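Local atomic coordinates of adenylation domain (Streptomyces sp., PDB entry 5N9X), a protein that belongs to the ANL clan of AMP-binding enzymes, with a large N-terminal and a small C-terminal domain, and binds ATP, threonine and magnesium. Residues A[361-366]-A[401-406]; A[94-99]-A[162-167]; A[431-436]-A[494-499]; A[83-88]-A[217-222]. All coordinates share one frame; numbering follows the deposited sequence. Where two conformers were deposited one is given.

Contact 1 of 4, residues A[361-366]-A[401-406]; sequences PGELWL and YYHSGD. With ATP (adenosine-5'-triphosphate), chain D.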
# COMPACT_ATOMS: atom_id res chain seq x y z
N PRO A 361 1.31 -23.23 -10.30
CA PRO A 361 0.57 -22.09 -9.72
C PRO A 361 -0.43 -22.54 -8.67
O PRO A 361 -1.06 -23.58 -8.86
CB PRO A 361 -0.16 -21.48 -10.93
CG PRO A 361 0.56 -22.00 -12.14
CD PRO A 361 1.05 -23.37 -11.75
N GLY A 362 -0.59 -21.79 -7.59
CA GLY A 362 -1.62 -22.07 -6.61
C GLY A 362 -1.87 -20.84 -5.77
O GLY A 362 -1.19 -19.83 -5.94
N GLU A 363 -2.84 -20.92 -4.85
CA GLU A 363 -3.11 -19.81 -3.94
C GLU A 363 -2.11 -19.72 -2.77
O GLU A 363 -1.88 -20.69 -2.04
CB GLU A 363 -4.54 -19.91 -3.37
CG GLU A 363 -4.88 -18.73 -2.45
CD GLU A 363 -6.30 -18.75 -1.89
OE1 GLU A 363 -6.96 -19.81 -1.92
OE2 GLU A 363 -6.75 -17.68 -1.42
N LEU A 364 -1.54 -18.52 -2.59
CA LEU A 364 -0.62 -18.33 -1.47
C LEU A 364 -1.39 -18.13 -0.17
O LEU A 364 -2.33 -17.33 -0.12
CB LEU A 364 0.31 -17.15 -1.73
CG LEU A 364 1.17 -16.66 -0.57
CD1 LEU A 364 2.42 -17.51 -0.44
CD2 LEU A 364 1.56 -15.23 -0.81
N TRP A 365 -0.99 -18.91 0.84
CA TRP A 365 -1.48 -18.81 2.21
C TRP A 365 -0.31 -18.34 3.08
O TRP A 365 0.84 -18.71 2.80
CB TRP A 365 -2.02 -20.16 2.71
CG TRP A 365 -3.34 -20.58 2.10
CD1 TRP A 365 -3.94 -20.06 0.99
CD2 TRP A 365 -4.22 -21.63 2.57
NE1 TRP A 365 -5.12 -20.71 0.73
CE2 TRP A 365 -5.32 -21.67 1.68
CE3 TRP A 365 -4.19 -22.53 3.65
CZ2 TRP A 365 -6.38 -22.59 1.84
CZ3 TRP A 365 -5.24 -23.43 3.80
CH2 TRP A 365 -6.31 -23.45 2.90
N LEU A 366 -0.60 -17.54 4.11
CA LEU A 366 0.45 -16.98 4.98
C LEU A 366 0.11 -17.07 6.48
O LEU A 366 -0.98 -16.70 6.92
CB LEU A 366 0.74 -15.51 4.61
CG LEU A 366 1.23 -15.13 3.20
CD1 LEU A 366 1.21 -13.62 3.00
CD2 LEU A 366 2.64 -15.67 2.93
N TYR A 401 -3.72 -19.45 8.94
CA TYR A 401 -3.32 -19.03 7.60
C TYR A 401 -4.24 -17.94 7.06
O TYR A 401 -5.45 -18.06 7.18
CB TYR A 401 -3.33 -20.23 6.63
CG TYR A 401 -2.16 -21.17 6.74
CD1 TYR A 401 -0.90 -20.82 6.23
CD2 TYR A 401 -2.30 -22.43 7.34
CE1 TYR A 401 0.19 -21.69 6.35
CE2 TYR A 401 -1.23 -23.30 7.45
CZ TYR A 401 0.01 -22.94 6.96
OH TYR A 401 1.07 -23.81 7.08
N TYR A 402 -3.68 -16.89 6.46
CA TYR A 402 -4.50 -15.95 5.69
C TYR A 402 -4.43 -16.30 4.21
O TYR A 402 -3.35 -16.46 3.62
CB TYR A 402 -4.07 -14.48 5.88
CG TYR A 402 -4.79 -13.55 4.91
CD1 TYR A 402 -6.13 -13.24 5.10
CD2 TYR A 402 -4.15 -13.03 3.80
CE1 TYR A 402 -6.81 -12.42 4.22
CE2 TYR A 402 -4.81 -12.19 2.91
CZ TYR A 402 -6.15 -11.89 3.13
OH TYR A 402 -6.84 -11.06 2.29
N HIS A 403 -5.60 -16.41 3.61
CA HIS A 403 -5.68 -16.77 2.21
C HIS A 403 -5.62 -15.48 1.40
O HIS A 403 -6.53 -14.67 1.45
CB HIS A 403 -6.95 -17.57 1.92
CG HIS A 403 -7.14 -18.76 2.82
ND1 HIS A 403 -8.26 -19.56 2.77
CD2 HIS A 403 -6.36 -19.28 3.79
CE1 HIS A 403 -8.16 -20.53 3.67
NE2 HIS A 403 -7.02 -20.38 4.31
N SER A 404 -4.54 -15.30 0.65
CA SER A 404 -4.28 -14.04 -0.03
C SER A 404 -5.21 -13.83 -1.22
O SER A 404 -5.47 -12.70 -1.63
CB SER A 404 -2.82 -13.98 -0.48
OG SER A 404 -2.61 -14.75 -1.65
N GLY A 405 -5.67 -14.94 -1.80
CA GLY A 405 -6.42 -14.88 -3.04
C GLY A 405 -5.51 -14.54 -4.21
O GLY A 405 -5.97 -14.07 -5.25
N ASP A 406 -4.21 -14.75 -4.02
CA ASP A 406 -3.21 -14.48 -5.06
C ASP A 406 -2.61 -15.78 -5.55
O ASP A 406 -2.33 -16.68 -4.76
CB ASP A 406 -2.12 -13.55 -4.51
CG ASP A 406 -2.52 -12.09 -4.51
OD1 ASP A 406 -2.84 -11.56 -5.60
OD2 ASP A 406 -2.53 -11.48 -3.42
PG ATP D . -8.23 -6.09 -0.59
O1G ATP D . -8.10 -7.51 -1.13
O2G ATP D . -9.64 -5.61 -0.46
O3G ATP D . -7.48 -5.83 0.71
PB ATP D . -6.07 -4.80 -2.09
O1B ATP D . -5.66 -6.10 -2.78
O2B ATP D . -5.77 -3.48 -2.73
O3B ATP D . -7.65 -5.06 -1.75
PA ATP D . -4.09 -4.33 -0.22
O1A ATP D . -3.71 -5.14 1.00
O2A ATP D . -3.85 -2.82 -0.18
O3A ATP D . -5.60 -4.67 -0.56
O5' ATP D . -3.44 -4.92 -1.60
C5' ATP D . -2.68 -6.12 -1.71
C4' ATP D . -2.85 -6.73 -3.10
O4' ATP D . -1.97 -6.13 -4.04
C3' ATP D . -2.64 -8.23 -3.17
O3' ATP D . -3.92 -8.82 -3.29
C2' ATP D . -1.84 -8.47 -4.43
O2' ATP D . -2.72 -8.96 -5.43
C1' ATP D . -1.33 -7.12 -4.86
N9 ATP D . 0.15 -6.99 -4.69
C8 ATP D . 0.77 -6.39 -3.65
N7 ATP D . 2.12 -6.42 -3.77
C5 ATP D . 2.39 -7.05 -4.92
C6 ATP D . 3.63 -7.41 -5.65
N6 ATP D . 4.83 -7.09 -5.13
N1 ATP D . 3.51 -8.06 -6.82
C2 ATP D . 2.29 -8.40 -7.30
N3 ATP D . 1.11 -8.09 -6.71
C4 ATP D . 1.09 -7.43 -5.53

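Contact 2 of 4, residues A[94-99]-A[162-167]; sequences AYVPLD and AYIIYT. With ATP (adenosine-5'-triphosphate), chain D.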
# COMPACT_ATOMS: atom_id res chain seq x y z
N ALA A 94 -6.31 3.23 18.75
CA ALA A 94 -5.97 3.00 17.35
C ALA A 94 -6.40 4.20 16.54
O ALA A 94 -7.44 4.81 16.84
CB ALA A 94 -6.63 1.74 16.83
N TYR A 95 -5.62 4.57 15.53
CA TYR A 95 -6.08 5.60 14.61
C TYR A 95 -6.69 4.99 13.35
O TYR A 95 -6.26 3.95 12.86
CB TYR A 95 -4.96 6.59 14.26
CG TYR A 95 -3.88 6.09 13.32
CD1 TYR A 95 -2.81 5.36 13.80
CD2 TYR A 95 -3.92 6.39 11.98
CE1 TYR A 95 -1.83 4.92 12.97
CE2 TYR A 95 -2.96 5.96 11.14
CZ TYR A 95 -1.91 5.22 11.63
OH TYR A 95 -0.92 4.79 10.78
N VAL A 96 -7.75 5.64 12.88
CA VAL A 96 -8.52 5.22 11.73
C VAL A 96 -8.45 6.33 10.70
O VAL A 96 -9.24 7.27 10.73
CB VAL A 96 -9.98 4.93 12.12
CG1 VAL A 96 -10.78 4.45 10.89
CG2 VAL A 96 -10.02 3.88 13.22
N PRO A 97 -7.47 6.23 9.79
CA PRO A 97 -7.20 7.37 8.90
C PRO A 97 -8.26 7.54 7.84
O PRO A 97 -8.77 6.57 7.31
CB PRO A 97 -5.86 7.00 8.26
CG PRO A 97 -5.79 5.52 8.31
CD PRO A 97 -6.59 5.08 9.53
N LEU A 98 -8.60 8.79 7.55
CA LEU A 98 -9.56 9.12 6.52
C LEU A 98 -8.83 10.01 5.55
O LEU A 98 -8.38 11.10 5.92
CB LEU A 98 -10.78 9.83 7.10
CG LEU A 98 -11.52 9.14 8.24
CD1 LEU A 98 -12.69 9.97 8.76
CD2 LEU A 98 -12.00 7.80 7.76
N ASP A 99 -8.66 9.56 4.32
CA ASP A 99 -7.98 10.41 3.37
C ASP A 99 -8.95 11.49 2.92
O ASP A 99 -10.09 11.19 2.60
CB ASP A 99 -7.46 9.63 2.18
CG ASP A 99 -6.57 10.47 1.30
OD1 ASP A 99 -7.13 11.33 0.60
OD2 ASP A 99 -5.34 10.29 1.30
N ALA A 162 -3.08 -0.87 16.53
CA ALA A 162 -2.39 0.37 16.25
C ALA A 162 -3.18 1.16 15.21
O ALA A 162 -3.32 2.38 15.30
CB ALA A 162 -0.96 0.09 15.76
N TYR A 163 -3.69 0.46 14.21
CA TYR A 163 -4.43 1.14 13.17
C TYR A 163 -5.46 0.27 12.50
O TYR A 163 -5.42 -0.95 12.57
CB TYR A 163 -3.49 1.73 12.12
CG TYR A 163 -2.66 0.75 11.31
CD1 TYR A 163 -3.17 0.14 10.16
CD2 TYR A 163 -1.36 0.49 11.67
CE1 TYR A 163 -2.40 -0.71 9.41
CE2 TYR A 163 -0.58 -0.36 10.93
CZ TYR A 163 -1.09 -0.96 9.81
OH TYR A 163 -0.28 -1.81 9.09
N ILE A 164 -6.42 0.95 11.87
CA ILE A 164 -7.45 0.31 11.12
C ILE A 164 -7.57 1.01 9.80
O ILE A 164 -8.01 2.16 9.68
CB ILE A 164 -8.77 0.31 11.88
CG1 ILE A 164 -8.64 -0.65 13.04
CG2 ILE A 164 -9.91 -0.11 10.97
CD1 ILE A 164 -9.44 -0.29 14.18
N ILE A 165 -7.09 0.29 8.80
CA ILE A 165 -7.03 0.78 7.44
C ILE A 165 -8.07 0.02 6.63
O ILE A 165 -8.27 -1.18 6.82
CB ILE A 165 -5.61 0.62 6.89
CG1 ILE A 165 -4.83 1.91 7.20
CG2 ILE A 165 -5.63 0.31 5.41
CD1 ILE A 165 -3.42 1.96 6.63
N TYR A 166 -8.78 0.75 5.79
CA TYR A 166 -9.86 0.17 5.01
C TYR A 166 -9.40 -0.20 3.62
O TYR A 166 -8.80 0.61 2.91
CB TYR A 166 -11.05 1.13 4.96
CG TYR A 166 -11.96 0.96 6.15
CD1 TYR A 166 -11.57 1.38 7.42
CD2 TYR A 166 -13.19 0.35 6.01
CE1 TYR A 166 -12.40 1.21 8.50
CE2 TYR A 166 -14.02 0.17 7.08
CZ TYR A 166 -13.62 0.60 8.32
OH TYR A 166 -14.44 0.43 9.40
N THR A 167 -9.65 -1.45 3.25
CA THR A 167 -9.34 -1.93 1.93
C THR A 167 -10.59 -1.93 1.05
O THR A 167 -11.72 -1.77 1.55
CB THR A 167 -8.72 -3.34 1.98
OG1 THR A 167 -9.71 -4.31 2.36
CG2 THR A 167 -7.55 -3.36 2.96
PG ATP D . -8.23 -6.09 -0.59
O1G ATP D . -8.10 -7.51 -1.13
O2G ATP D . -9.64 -5.61 -0.46
O3G ATP D . -7.48 -5.83 0.71
PB ATP D . -6.07 -4.80 -2.09
O1B ATP D . -5.66 -6.10 -2.78
O2B ATP D . -5.77 -3.48 -2.73
O3B ATP D . -7.65 -5.06 -1.75
PA ATP D . -4.09 -4.33 -0.22
O1A ATP D . -3.71 -5.14 1.00
O2A ATP D . -3.85 -2.82 -0.18
O3A ATP D . -5.60 -4.67 -0.56
O5' ATP D . -3.44 -4.92 -1.60
C5' ATP D . -2.68 -6.12 -1.71
C4' ATP D . -2.85 -6.73 -3.10
O4' ATP D . -1.97 -6.13 -4.04
C3' ATP D . -2.64 -8.23 -3.17
O3' ATP D . -3.92 -8.82 -3.29
C2' ATP D . -1.84 -8.47 -4.43
O2' ATP D . -2.72 -8.96 -5.43
C1' ATP D . -1.33 -7.12 -4.86
N9 ATP D . 0.15 -6.99 -4.69
C8 ATP D . 0.77 -6.39 -3.65
N7 ATP D . 2.12 -6.42 -3.77
C5 ATP D . 2.39 -7.05 -4.92
C6 ATP D . 3.63 -7.41 -5.65
N6 ATP D . 4.83 -7.09 -5.13
N1 ATP D . 3.51 -8.06 -6.82
C2 ATP D . 2.29 -8.40 -7.30
N3 ATP D . 1.11 -8.09 -6.71
C4 ATP D . 1.09 -7.43 -5.53

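Contact 3 of 4, residues A[431-436]-A[494-499]; sequences HRIELS and PSYMQP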
# COMPACT_ATOMS: atom_id res chain seq x y z
N HIS A 431 -14.64 -20.66 -21.90
CA HIS A 431 -13.21 -20.40 -21.80
C HIS A 431 -12.81 -19.76 -20.48
O HIS A 431 -13.58 -19.02 -19.88
CB HIS A 431 -12.75 -19.47 -22.91
CG HIS A 431 -13.04 -19.95 -24.30
ND1 HIS A 431 -12.25 -20.89 -24.94
CD2 HIS A 431 -13.98 -19.58 -25.20
CE1 HIS A 431 -12.72 -21.10 -26.15
NE2 HIS A 431 -13.77 -20.32 -26.34
N ARG A 432 -11.58 -20.04 -20.06
CA ARG A 432 -10.97 -19.40 -18.89
C ARG A 432 -10.09 -18.24 -19.32
O ARG A 432 -9.22 -18.41 -20.19
CB ARG A 432 -10.12 -20.37 -18.08
CG ARG A 432 -9.40 -19.72 -16.91
CD ARG A 432 -8.31 -20.59 -16.34
NE ARG A 432 -8.79 -21.47 -15.27
CZ ARG A 432 -8.00 -22.08 -14.40
NH1 ARG A 432 -6.69 -21.92 -14.47
NH2 ARG A 432 -8.52 -22.86 -13.47
N ILE A 433 -10.32 -17.06 -18.75
CA ILE A 433 -9.58 -15.87 -19.14
C ILE A 433 -8.79 -15.30 -17.97
O ILE A 433 -9.33 -15.03 -16.89
CB ILE A 433 -10.52 -14.80 -19.71
CG1 ILE A 433 -11.26 -15.34 -20.93
CG2 ILE A 433 -9.74 -13.55 -20.08
CD1 ILE A 433 -12.56 -14.63 -21.26
N GLU A 434 -7.50 -15.13 -18.22
CA GLU A 434 -6.63 -14.33 -17.38
C GLU A 434 -6.79 -12.87 -17.76
O GLU A 434 -6.13 -12.42 -18.69
CB GLU A 434 -5.18 -14.76 -17.55
CG GLU A 434 -4.99 -16.24 -17.41
CD GLU A 434 -5.06 -16.68 -15.98
OE1 GLU A 434 -4.70 -15.87 -15.10
OE2 GLU A 434 -5.47 -17.84 -15.73
N LEU A 435 -7.66 -12.14 -17.05
CA LEU A 435 -7.92 -10.73 -17.38
C LEU A 435 -6.60 -9.96 -17.40
O LEU A 435 -6.37 -9.09 -18.26
CB LEU A 435 -8.91 -10.12 -16.38
CG LEU A 435 -10.36 -10.67 -16.44
CD1 LEU A 435 -11.22 -10.20 -15.29
CD2 LEU A 435 -11.05 -10.37 -17.77
N SER A 436 -5.71 -10.30 -16.48
CA SER A 436 -4.42 -9.65 -16.36
C SER A 436 -3.49 -9.86 -17.57
O SER A 436 -2.70 -8.99 -17.90
CB SER A 436 -3.74 -10.11 -15.08
OG SER A 436 -2.49 -9.49 -14.91
N PRO A 494 -5.31 -15.05 -28.44
CA PRO A 494 -6.40 -15.82 -29.07
C PRO A 494 -7.74 -15.06 -29.05
O PRO A 494 -7.94 -14.15 -28.23
CB PRO A 494 -6.43 -17.11 -28.25
CG PRO A 494 -5.85 -16.72 -26.91
CD PRO A 494 -4.83 -15.67 -27.19
N SER A 495 -8.62 -15.43 -29.99
CA SER A 495 -9.86 -14.70 -30.26
C SER A 495 -10.82 -14.57 -29.08
O SER A 495 -11.44 -13.52 -28.90
CB SER A 495 -10.59 -15.38 -31.42
OG SER A 495 -9.94 -15.11 -32.65
N TYR A 496 -10.94 -15.64 -28.30
CA TYR A 496 -11.79 -15.63 -27.10
C TYR A 496 -11.28 -14.66 -26.03
O TYR A 496 -12.03 -14.24 -25.15
CB TYR A 496 -11.93 -17.05 -26.52
CG TYR A 496 -10.71 -17.66 -25.82
CD1 TYR A 496 -9.68 -18.28 -26.55
CD2 TYR A 496 -10.60 -17.65 -24.44
CE1 TYR A 496 -8.58 -18.86 -25.90
CE2 TYR A 496 -9.52 -18.23 -23.78
CZ TYR A 496 -8.51 -18.83 -24.52
OH TYR A 496 -7.44 -19.38 -23.85
N MET A 497 -10.00 -14.31 -26.12
CA MET A 497 -9.38 -13.41 -25.14
C MET A 497 -9.36 -11.96 -25.58
O MET A 497 -8.81 -11.12 -24.88
CB MET A 497 -7.95 -13.85 -24.83
CG MET A 497 -7.83 -15.03 -23.87
SD MET A 497 -6.11 -15.47 -23.61
CE MET A 497 -5.68 -14.39 -22.23
N GLN A 498 -9.95 -11.66 -26.74
CA GLN A 498 -9.92 -10.31 -27.29
C GLN A 498 -11.09 -9.48 -26.79
O GLN A 498 -12.24 -9.91 -26.87
CB GLN A 498 -9.90 -10.37 -28.82
CG GLN A 498 -8.48 -10.57 -29.39
CD GLN A 498 -8.46 -11.30 -30.74
OE1 GLN A 498 -9.46 -11.34 -31.44
NE2 GLN A 498 -7.32 -11.87 -31.10
N PRO A 499 -10.78 -8.29 -26.23
CA PRO A 499 -11.81 -7.39 -25.69
C PRO A 499 -12.85 -7.02 -26.74
O PRO A 499 -12.50 -6.72 -27.88
CB PRO A 499 -11.01 -6.16 -25.23
CG PRO A 499 -9.61 -6.69 -25.00
CD PRO A 499 -9.43 -7.73 -26.08

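Contact 4 of 4, residues A[83-88]-A[217-222]; sequences AAMLGI and EIWGAL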
# COMPACT_ATOMS: atom_id res chain seq x y z
N ALA A 83 1.99 14.10 14.45
CA ALA A 83 2.01 14.25 15.89
C ALA A 83 0.68 13.75 16.48
O ALA A 83 0.66 13.08 17.52
CB ALA A 83 2.28 15.72 16.28
N ALA A 84 -0.42 14.06 15.81
CA ALA A 84 -1.71 13.53 16.21
C ALA A 84 -1.69 12.00 16.20
O ALA A 84 -2.24 11.35 17.10
CB ALA A 84 -2.82 14.05 15.31
N MET A 85 -1.06 11.41 15.20
CA MET A 85 -1.15 9.97 15.11
C MET A 85 -0.31 9.34 16.24
O MET A 85 -0.70 8.34 16.83
CB MET A 85 -0.76 9.49 13.71
CG MET A 85 -0.53 8.00 13.62
SD MET A 85 1.23 7.66 13.78
CE MET A 85 1.64 7.53 12.03
N LEU A 86 0.81 9.96 16.57
CA LEU A 86 1.61 9.48 17.70
C LEU A 86 0.84 9.65 19.00
O LEU A 86 0.82 8.76 19.83
CB LEU A 86 2.94 10.20 17.78
CG LEU A 86 3.89 9.95 16.62
CD1 LEU A 86 5.01 10.97 16.60
CD2 LEU A 86 4.44 8.55 16.74
N GLY A 87 0.19 10.79 19.15
CA GLY A 87 -0.60 11.05 20.34
C GLY A 87 -1.69 10.00 20.51
O GLY A 87 -1.89 9.46 21.62
N ILE A 88 -2.38 9.70 19.42
CA ILE A 88 -3.39 8.64 19.43
C ILE A 88 -2.81 7.30 19.87
O ILE A 88 -3.41 6.59 20.68
CB ILE A 88 -4.06 8.51 18.02
CG1 ILE A 88 -4.93 9.73 17.73
CG2 ILE A 88 -4.88 7.25 17.92
CD1 ILE A 88 -5.45 9.81 16.30
N GLU A 217 6.57 3.61 5.59
CA GLU A 217 7.31 4.83 5.34
C GLU A 217 7.54 5.59 6.66
O GLU A 217 8.67 5.93 6.99
CB GLU A 217 6.58 5.71 4.31
CG GLU A 217 6.65 5.18 2.88
CD GLU A 217 5.81 6.01 1.88
OE1 GLU A 217 4.81 6.65 2.28
OE2 GLU A 217 6.15 6.01 0.68
N ILE A 218 6.48 5.85 7.39
CA ILE A 218 6.58 6.60 8.65
C ILE A 218 7.48 5.91 9.68
O ILE A 218 8.41 6.53 10.24
CB ILE A 218 5.17 6.80 9.30
CG1 ILE A 218 4.32 7.78 8.49
CG2 ILE A 218 5.29 7.22 10.76
CD1 ILE A 218 2.77 7.51 8.58
N TRP A 219 7.22 4.62 9.91
CA TRP A 219 7.92 3.89 10.96
C TRP A 219 9.29 3.42 10.52
O TRP A 219 10.18 3.23 11.35
CB TRP A 219 7.03 2.75 11.45
CG TRP A 219 5.97 3.35 12.27
CD1 TRP A 219 4.64 3.49 11.94
CD2 TRP A 219 6.13 3.98 13.54
NE1 TRP A 219 3.98 4.14 12.93
CE2 TRP A 219 4.86 4.45 13.93
CE3 TRP A 219 7.22 4.18 14.39
CZ2 TRP A 219 4.65 5.12 15.15
CZ3 TRP A 219 7.02 4.83 15.59
CH2 TRP A 219 5.75 5.30 15.97
N GLY A 220 9.49 3.26 9.22
CA GLY A 220 10.83 3.09 8.68
C GLY A 220 11.74 4.17 9.24
O GLY A 220 12.80 3.89 9.79
N ALA A 221 11.27 5.42 9.14
CA ALA A 221 11.99 6.58 9.63
C ALA A 221 12.02 6.72 11.14
O ALA A 221 13.08 6.83 11.75
CB ALA A 221 11.40 7.84 9.02
N LEU A 222 10.84 6.75 11.75
CA LEU A 222 10.71 7.12 13.15
C LEU A 222 11.21 6.04 14.13
O LEU A 222 11.46 6.34 15.31
CB LEU A 222 9.24 7.44 13.44
CG LEU A 222 8.64 8.76 12.93
CD1 LEU A 222 7.32 9.03 13.63
CD2 LEU A 222 9.60 9.96 13.04

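Contact 1 of 4, residues A[361-366]-A[401-406]
Trp365 and His403 form an offset stack, the centroids of the Trp365 six-membered ring and the His403 ring 3.6 Å apart. Their planes are turned by just 8°; His403 NE2 sits over the indole and Trp365 CE2 over the middle of the imidazole, while Glu363 CG lies in plane at the indole edge. His403 NE2 is also hydrogen-bonded to Thr387 OG1 of strand 386-388. Both side chains leave the same face of the sheet and run alongside each other, each with CG anti to its carbonyl carbon (chi1 -72° in Trp365). Tyr401 crosses the indole side chain at about a right angle and touches Trp365 CB with its CD1 at 3.8 Å; Leu366 N lies in plane at the tyrosine edge. The Glu363 chain is extended (chi1 -178°); OE1 takes a weak bond from Trp365 NE1 and OE2 a weak, bent one from Gly405 N.

The backbones run antiparallel, Leu366 and Tyr402 exchanging two bonds, with Tyr402 N to Leu366 O at 2.7 Å. Leu364 O is gripped twice by Ser404, almost straight by N at 3.1 Å and from outside the carbonyl plane by OG at 3.0 Å. That OG also accepts from Asp406 N, an ST turn.

Asp406 leaves this turn for the ATP ribose, OD1 to O2' 2.6 Å and OD2 to O3' 3.0 Å; Tyr418 and Tyr311 bind the same two oxygens. One carboxylate thus holds both ribose hydroxyls, as in other ANL enzymes, and Ser404, through the turn and Leu364, probably helps to set where the aspartate starts.

Contact 2 of 4, residues A[94-99]-A[162-167]
Tyr95 and Tyr163 form a single parallel bridge: Tyr95 N donates to Ala162 O and Tyr95 O accepts from Ile164 N, both pairs 3.2 Å apart, and the strand directions diverge by 26°. On one side of the bridge the two tyrosines lie side by side and point the same way. Tyr95 has CG between its backbone N and carbonyl carbon (chi1 74°), which turns its ring face to the neighbouring strand; Tyr163 CB sits over that face, 4.0 Å from the Tyr95 ring centroid, in a CH-pi contact offset toward the rim. Also there, Pro97 crosses Ile165 at about a right angle, its CG against Ile165 CG1 at 3.9 Å, and its CD rests on Ile164 O. On the other side Val96 CG2 meets Ile164 CB at 4.0 Å.

Ala162 and Tyr163 both face Val179 of strand 175-180, a classic beta bulge. Tyr166 ends in a hydrogen bond to Asp113. Thr167 OG1 donates to O2G of ATP at 3.1 Å, at the start of the Thr- and Gly-rich phosphate loop of adenylation domains. With its first half fixed to strand 94-97, strand 161-167 probably has its end set in place for the phosphate.

Contact 3 of 4, residues A[431-436]-A[494-499]
His431 begins the contact by stacking on Tyr496, the centroids of the two rings 4.1 Å apart and the planes tilted by 20°. The overlap is shifted: Tyr496 CB and CG lie over the imidazole, CB 3.7 Å from the His431 ring centroid, while His431 ND1 is above the tyrosine toward its rim. The root of the imidazole meets the near edge of the phenol, His431 CG lying 3.4 Å from Tyr496 CD2. Tyr496 reaches this place with CG between its backbone N and carbonyl carbon (chi1 71°), turning the ring toward the strand.

At Arg432 the backbone does the work, its O lying in plane at the tyrosine edge, 3.6 Å from Tyr496 CE2. Ile433 lays CG1 obliquely against the same ring, 4.3 Å from Tyr496 CD2, and its CD1 approaches Tyr496 O at 3.9 Å. Glu434, at the N-cap position of helix 435-443, touches Met497 CE with its backbone O, a loose van der Waals contact at 4.1 Å; the methyl arrives there by a bend at chi3 (88°). The Glu434 carboxylate is bonded instead to Gln425.

Met497 CG lies over the ring face of Tyr496 opposite His431, toward its rim, so the tyrosine is sandwiched. The strand and helix start of the C-terminal domain, a sequence matching the A8 core motif of adenylation domains, are thereby joined to the 3-10 turn after helix 482-492. No hydrogen bond crosses; ring stacking and dispersion carry the contact at the partly exposed edge of the C-terminal domain, with Ile433 and Met497 buried beneath.

Contact 4 of 4, residues A[83-88]-A[217-222]
Met85 and Leu86 on helix 79-90 face Ile218, Trp219 and Leu222 on helix 213-222 with well-separated backbones, the segment axes approaching to 13.1 Å and running at 81° to each other. Long side chains make the whole contact. Met85 and Ile218 reach toward each other tip to tip, Met85 CE lying 3.6 Å from Ile218 CD1. With CG anti to the backbone N (chi1 167°), Met85 sets out toward the other helix, and bends at its next two torsions bring its sulfur beside the indole: a Met-aromatic contact, oblique, with SD 5.5 Å from the centroid of the Trp219 five-membered ring. Leu86 and Trp219 slide past each other in opposite directions; Leu86 CD2 meets Trp219 CH2 at 3.6 Å, approaching obliquely. The other methyl, Leu86 CD1, touches Leu222 CD1 at 4.2 Å. Ile218 CG2 lies over one face of the indole, so that ring is held from its own helix as well.

The junction is buried, with no hydrogen bond between the segments. Helix 46-62 packs on Leu86, strand 70-74 supports Met85 through Leu73, and Ile218 rests on Leu205 of strand 202-205, so the two helices meet between strands of two different sheets.

In the fold
Contacts 2 and 4 are buried in the large domain and touch each other: helix 79-90 leads into strand 94-97, and Tyr95 CE1 packs 3.4 Å from Met85 CG. Contact 4 is apolar packing with one Met-aromatic contact, whereas contact 2 adds backbone bonds to its hydrocarbon. Contact 1 is only partly buried and the richest in polar bonds. Contacts 1 and 2 hold different parts of the same ATP, the ribose and the gamma phosphate, though their centres are 24 Å apart. Contact 3 stands apart in the C-terminal domain, about 45 Å from contact 4 between centres. Like contact 1 it stacks a histidine on an aromatic ring, but without hydrogen bonds between its segments.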